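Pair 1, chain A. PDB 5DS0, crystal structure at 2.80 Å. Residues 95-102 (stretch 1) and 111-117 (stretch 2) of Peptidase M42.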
# COMPACT_ATOMS: atom_id res chain seq x y z
N VAL A 95 6.63 -26.56 -3.97
CA VAL A 95 7.28 -27.88 -3.89
C VAL A 95 8.06 -28.30 -5.16
O VAL A 95 8.55 -29.41 -5.22
CB VAL A 95 6.28 -29.02 -3.57
CG1 VAL A 95 5.58 -28.76 -2.26
CG2 VAL A 95 5.26 -29.20 -4.69
N LEU A 96 8.17 -27.42 -6.15
CA LEU A 96 8.74 -27.77 -7.43
C LEU A 96 10.23 -27.50 -7.58
O LEU A 96 10.96 -28.35 -8.06
CB LEU A 96 8.00 -27.04 -8.55
CG LEU A 96 6.54 -27.43 -8.78
CD1 LEU A 96 5.94 -26.53 -9.86
CD2 LEU A 96 6.42 -28.89 -9.18
N LEU A 97 10.69 -26.30 -7.23
CA LEU A 97 12.09 -25.93 -7.44
C LEU A 97 13.07 -26.91 -6.84
O LEU A 97 12.92 -27.36 -5.69
CB LEU A 97 12.39 -24.56 -6.86
CG LEU A 97 12.07 -23.37 -7.77
CD1 LEU A 97 12.57 -22.08 -7.12
CD2 LEU A 97 12.67 -23.53 -9.15
N GLY A 98 14.07 -27.26 -7.64
CA GLY A 98 15.17 -28.11 -7.19
C GLY A 98 14.89 -29.59 -7.28
O GLY A 98 15.71 -30.40 -6.86
N GLN A 99 13.74 -29.95 -7.87
CA GLN A 99 13.28 -31.34 -7.88
C GLN A 99 13.67 -32.08 -9.15
O GLN A 99 13.72 -31.50 -10.22
CB GLN A 99 11.77 -31.39 -7.72
CG GLN A 99 11.27 -30.84 -6.39
CD GLN A 99 11.33 -31.84 -5.25
OE1 GLN A 99 11.75 -33.00 -5.42
NE2 GLN A 99 10.92 -31.41 -4.09
N ARG A 100 13.94 -33.38 -9.02
CA ARG A 100 14.34 -34.20 -10.14
C ARG A 100 13.11 -34.70 -10.87
O ARG A 100 12.14 -35.14 -10.26
CB ARG A 100 15.12 -35.41 -9.69
CG ARG A 100 16.43 -35.11 -8.98
CD ARG A 100 16.75 -36.27 -8.07
NE ARG A 100 18.08 -36.23 -7.47
CZ ARG A 100 19.17 -36.81 -7.97
NH1 ARG A 100 19.12 -37.41 -9.15
NH2 ARG A 100 20.32 -36.76 -7.30
N VAL A 101 13.18 -34.66 -12.19
CA VAL A 101 12.11 -35.17 -13.01
C VAL A 101 12.72 -36.04 -14.08
O VAL A 101 13.93 -36.04 -14.28
CB VAL A 101 11.31 -34.04 -13.68
CG1 VAL A 101 10.57 -33.21 -12.63
CG2 VAL A 101 12.20 -33.14 -14.54
N VAL A 102 11.86 -36.77 -14.76
CA VAL A 102 12.28 -37.56 -15.90
C VAL A 102 11.26 -37.43 -17.03
O VAL A 102 10.05 -37.53 -16.82
CB VAL A 102 12.58 -39.03 -15.51
CG1 VAL A 102 11.48 -39.62 -14.66
CG2 VAL A 102 12.77 -39.88 -16.74
N HIS A 111 16.72 -37.49 -17.87
CA HIS A 111 16.63 -36.90 -16.55
C HIS A 111 16.88 -35.42 -16.58
O HIS A 111 17.62 -34.92 -17.42
CB HIS A 111 17.62 -37.56 -15.61
CG HIS A 111 17.33 -39.00 -15.38
ND1 HIS A 111 16.38 -39.43 -14.48
CD2 HIS A 111 17.81 -40.11 -15.98
CE1 HIS A 111 16.31 -40.74 -14.51
NE2 HIS A 111 17.17 -41.18 -15.41
N GLY A 112 16.26 -34.72 -15.64
CA GLY A 112 16.41 -33.28 -15.52
C GLY A 112 16.03 -32.76 -14.14
O GLY A 112 15.62 -33.52 -13.25
N ILE A 113 16.18 -31.45 -13.98
CA ILE A 113 15.97 -30.78 -12.72
C ILE A 113 15.12 -29.56 -12.95
O ILE A 113 15.38 -28.80 -13.86
CB ILE A 113 17.30 -30.29 -12.16
CG1 ILE A 113 18.27 -31.45 -11.96
CG2 ILE A 113 17.08 -29.61 -10.82
CD1 ILE A 113 19.70 -31.00 -11.77
N ILE A 114 14.10 -29.36 -12.12
CA ILE A 114 13.30 -28.15 -12.21
C ILE A 114 14.11 -26.98 -11.67
O ILE A 114 14.68 -27.05 -10.57
CB ILE A 114 11.99 -28.28 -11.44
CG1 ILE A 114 11.15 -29.42 -12.02
CG2 ILE A 114 11.20 -26.99 -11.52
CD1 ILE A 114 9.86 -29.71 -11.26
N ALA A 115 14.20 -25.92 -12.46
CA ALA A 115 15.07 -24.79 -12.12
C ALA A 115 14.44 -23.47 -12.45
O ALA A 115 13.44 -23.40 -13.18
CB ALA A 115 16.39 -24.92 -12.85
N SER A 116 15.02 -22.41 -11.89
CA SER A 116 14.62 -21.05 -12.23
C SER A 116 15.86 -20.19 -12.33
O SER A 116 16.97 -20.67 -12.12
CB SER A 116 13.69 -20.48 -11.17
OG SER A 116 14.40 -20.20 -9.97
N LYS A 117 15.66 -18.92 -12.65
CA LYS A 117 16.74 -17.95 -12.51
C LYS A 117 17.15 -17.91 -11.04
O LYS A 117 16.28 -17.84 -10.17
CB LYS A 117 16.29 -16.57 -12.96
CG LYS A 117 16.43 -16.34 -14.46
CD LYS A 117 15.93 -14.96 -14.85
CE LYS A 117 14.41 -14.92 -14.98
NZ LYS A 117 13.94 -13.55 -15.31

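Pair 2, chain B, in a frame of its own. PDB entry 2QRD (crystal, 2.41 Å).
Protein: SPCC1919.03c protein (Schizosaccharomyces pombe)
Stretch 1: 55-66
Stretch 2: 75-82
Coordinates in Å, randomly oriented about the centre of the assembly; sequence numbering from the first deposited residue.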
# COMPACT_ATOMS: atom_id res chain seq x y z
N ASN B 55 5.03 16.75 -7.27
CA ASN B 55 4.00 17.53 -6.61
C ASN B 55 2.81 17.74 -7.52
O ASN B 55 2.97 18.00 -8.72
CB ASN B 55 4.56 18.87 -6.11
CG ASN B 55 5.59 18.69 -5.01
OD1 ASN B 55 5.65 17.63 -4.37
ND2 ASN B 55 6.41 19.69 -4.79
N PRO B 56 1.60 17.59 -6.98
CA PRO B 56 0.45 17.67 -7.87
C PRO B 56 0.02 19.10 -8.12
O PRO B 56 0.38 20.01 -7.38
CB PRO B 56 -0.62 16.92 -7.09
CG PRO B 56 -0.30 17.21 -5.66
CD PRO B 56 1.21 17.37 -5.57
N ASN B 57 -0.75 19.30 -9.18
CA ASN B 57 -1.46 20.54 -9.39
C ASN B 57 -2.53 20.64 -8.29
O ASN B 57 -3.42 19.78 -8.19
CB ASN B 57 -2.08 20.51 -10.79
CG ASN B 57 -2.72 21.81 -11.20
OD1 ASN B 57 -2.92 22.73 -10.40
ND2 ASN B 57 -3.06 21.90 -12.48
N HIS B 58 -2.40 21.67 -7.46
CA HIS B 58 -3.33 21.93 -6.37
C HIS B 58 -4.78 22.01 -6.83
O HIS B 58 -5.69 21.70 -6.05
CB HIS B 58 -2.94 23.20 -5.60
CG HIS B 58 -1.49 23.26 -5.21
ND1 HIS B 58 -0.79 22.17 -4.72
CD2 HIS B 58 -0.60 24.29 -5.25
CE1 HIS B 58 0.46 22.52 -4.48
NE2 HIS B 58 0.60 23.80 -4.79
N VAL B 59 -5.03 22.38 -8.09
CA VAL B 59 -6.41 22.36 -8.58
C VAL B 59 -6.96 20.94 -8.85
O VAL B 59 -8.17 20.79 -9.01
CB VAL B 59 -6.70 23.32 -9.79
CG1 VAL B 59 -6.38 24.79 -9.45
CG2 VAL B 59 -5.99 22.86 -11.05
N LEU B 60 -6.10 19.92 -8.90
CA LEU B 60 -6.53 18.55 -9.22
C LEU B 60 -6.60 17.63 -8.00
O LEU B 60 -6.68 16.40 -8.12
CB LEU B 60 -5.65 17.93 -10.30
CG LEU B 60 -5.48 18.68 -11.63
CD1 LEU B 60 -4.38 18.05 -12.49
CD2 LEU B 60 -6.81 18.77 -12.37
N LEU B 61 -6.54 18.24 -6.82
CA LEU B 61 -6.79 17.57 -5.56
C LEU B 61 -8.22 16.99 -5.46
O LEU B 61 -9.21 17.66 -5.78
CB LEU B 61 -6.49 18.54 -4.41
CG LEU B 61 -5.11 18.44 -3.73
CD1 LEU B 61 -4.02 17.88 -4.63
CD2 LEU B 61 -4.69 19.78 -3.17
N ASN B 62 -8.30 15.74 -5.02
CA ASN B 62 -9.55 14.99 -4.90
C ASN B 62 -10.46 15.01 -6.12
O ASN B 62 -11.68 15.05 -6.02
CB ASN B 62 -10.25 15.26 -3.55
CG ASN B 62 -9.45 14.70 -2.33
OD1 ASN B 62 -9.21 15.42 -1.36
ND2 ASN B 62 -9.02 13.43 -2.41
N HIS B 63 -9.84 14.98 -7.30
CA HIS B 63 -10.48 14.58 -8.54
C HIS B 63 -10.23 13.10 -8.75
O HIS B 63 -9.11 12.61 -8.61
CB HIS B 63 -9.90 15.36 -9.73
CG HIS B 63 -10.36 16.78 -9.81
ND1 HIS B 63 -11.34 17.20 -10.68
CD2 HIS B 63 -10.01 17.88 -9.10
CE1 HIS B 63 -11.57 18.49 -10.51
NE2 HIS B 63 -10.78 18.92 -9.55
N LEU B 64 -11.29 12.37 -9.08
CA LEU B 64 -11.17 10.97 -9.35
C LEU B 64 -10.31 10.70 -10.62
O LEU B 64 -10.57 11.29 -11.68
CB LEU B 64 -12.58 10.35 -9.50
CG LEU B 64 -12.65 8.96 -10.18
CD1 LEU B 64 -12.05 7.89 -9.27
CD2 LEU B 64 -14.07 8.61 -10.57
N ALA B 65 -9.32 9.82 -10.51
CA ALA B 65 -8.69 9.22 -11.68
C ALA B 65 -8.99 7.69 -11.78
O ALA B 65 -9.44 7.08 -10.81
CB ALA B 65 -7.17 9.51 -11.72
N ALA B 66 -8.79 7.09 -12.94
CA ALA B 66 -9.26 5.73 -13.20
C ALA B 66 -8.26 5.11 -14.16
O ALA B 66 -7.63 5.85 -14.94
CB ALA B 66 -10.72 5.72 -13.84
N ALA B 75 -9.71 0.13 -10.67
CA ALA B 75 -8.61 0.91 -10.18
C ALA B 75 -9.02 2.39 -10.15
O ALA B 75 -9.36 2.96 -11.19
CB ALA B 75 -7.37 0.68 -11.08
N LEU B 76 -9.00 2.98 -8.96
CA LEU B 76 -9.49 4.33 -8.69
C LEU B 76 -8.46 5.06 -7.83
O LEU B 76 -7.81 4.43 -6.99
CB LEU B 76 -10.86 4.29 -7.98
CG LEU B 76 -11.97 3.46 -8.66
CD1 LEU B 76 -13.20 3.49 -7.86
CD2 LEU B 76 -12.29 3.92 -10.12
N SER B 77 -8.26 6.36 -8.07
CA SER B 77 -7.33 7.13 -7.26
C SER B 77 -7.75 8.56 -7.06
O SER B 77 -8.53 9.11 -7.84
CB SER B 77 -5.91 7.10 -7.82
OG SER B 77 -5.84 7.51 -9.18
N ALA B 78 -7.24 9.17 -6.01
CA ALA B 78 -7.37 10.60 -5.84
C ALA B 78 -6.16 11.10 -5.04
O ALA B 78 -5.55 10.32 -4.33
CB ALA B 78 -8.71 10.97 -5.19
N THR B 79 -5.81 12.37 -5.21
CA THR B 79 -4.67 12.97 -4.53
C THR B 79 -5.22 13.89 -3.50
O THR B 79 -6.14 14.63 -3.75
CB THR B 79 -3.74 13.75 -5.50
OG1 THR B 79 -3.13 12.83 -6.40
CG2 THR B 79 -2.60 14.46 -4.74
N THR B 80 -4.66 13.84 -2.31
CA THR B 80 -5.09 14.75 -1.26
C THR B 80 -3.87 15.23 -0.47
O THR B 80 -2.82 14.58 -0.51
CB THR B 80 -6.21 14.12 -0.37
OG1 THR B 80 -6.87 15.16 0.33
CG2 THR B 80 -5.68 13.10 0.67
N ARG B 81 -4.01 16.36 0.20
CA ARG B 81 -2.98 16.93 1.07
C ARG B 81 -3.13 16.33 2.47
O ARG B 81 -4.24 16.29 3.02
CB ARG B 81 -3.14 18.47 1.16
CG ARG B 81 -1.85 19.25 1.51
CD ARG B 81 -2.02 20.79 1.56
NE ARG B 81 -2.93 21.34 0.54
CZ ARG B 81 -2.57 22.03 -0.56
NH1 ARG B 81 -1.30 22.28 -0.83
NH2 ARG B 81 -3.50 22.50 -1.39
N TYR B 82 -2.03 15.83 3.02
CA TYR B 82 -1.96 15.41 4.40
C TYR B 82 -0.93 16.31 5.08
O TYR B 82 0.27 16.10 4.93
CB TYR B 82 -1.63 13.89 4.55
CG TYR B 82 -1.63 13.45 5.99
CD1 TYR B 82 -2.84 13.25 6.68
CD2 TYR B 82 -0.43 13.34 6.72
CE1 TYR B 82 -2.84 12.88 8.03
CE2 TYR B 82 -0.42 13.03 8.08
CZ TYR B 82 -1.62 12.79 8.72
OH TYR B 82 -1.61 12.46 10.06
O HOH W 1 -7.05 13.82 -7.43

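A backbone arrangement can recur with quite different side chains while most of its main-chain hydrogen bonds are kept and another is replaced by a water bridge. In both pairs a tight bend leads into a strand that runs antiparallel to a second segment; fourteen central residues superpose to 1.0 Å over N, CA and C. Two anchors are common to both. At the matched positions Val A101 and Ala B65, the strands exchange a reciprocal pair of bonds: Val A101 N to Gly A112 O (2.9 Å) and Gly A112 N to Val A101 O (3.0 Å) in pair 1, Ala B65 N to Ser B77 O (2.9 Å) and Ser B77 N to Ala B65 O (3.1 Å) in pair 2. Further along, the bend itself is pinned, Gly A98 N donating to Ile A114 O (3.0 Å) and its counterpart Asn B62 N to Thr B79 O (2.7 Å). Both donor residues have positive phi, a conformation that favours glycine but that asparagine tolerates comparatively well.

Between these anchors the solutions diverge. In pair 1 Ile A114 N reaches Gln A99 O directly (2.9 Å). In pair 2 the matched atoms are bridged by a water, which accepts from Thr B79 N (2.9 Å) and donates to His B63 O (2.7 Å); it also donates to Leu B60 O (2.7 Å), so a single molecule ties the bend to the strand. The equivalent carbonyl in pair 1, Leu A96 O, instead accepts from Gln A99 N (3.2 Å) within a type II turn.

The packing differs in kind as well. Ile A114 points toward the other stretch and packs against both the bend and the strand, its CD1 lying 3.8 Å from Val A101 CG1 and 4.1 Å from Leu A96 CD2. Its counterpart Thr B79 is smaller and directed sideways; its CG2 packs 3.7 Å from Leu B61 CD1 and 3.7 Å from Pro B56 CG. The leucines at the matched positions Leu A97 and Leu B61 both bring their ends nearer the partner: Leu A97 CD2 rests 3.8 Å from Ser A116 CB, whereas Leu B61 CD2 lies 3.5 Å from Arg B81 NH2.

Where Gly A112 leaves room beside Val A101, Ser B77 sets its OG 3.5 Å from the small Ala B65 CB. Bulk is thus distributed differently across the same frame: a branched valine faces glycine in one pair, alanine faces serine in the other.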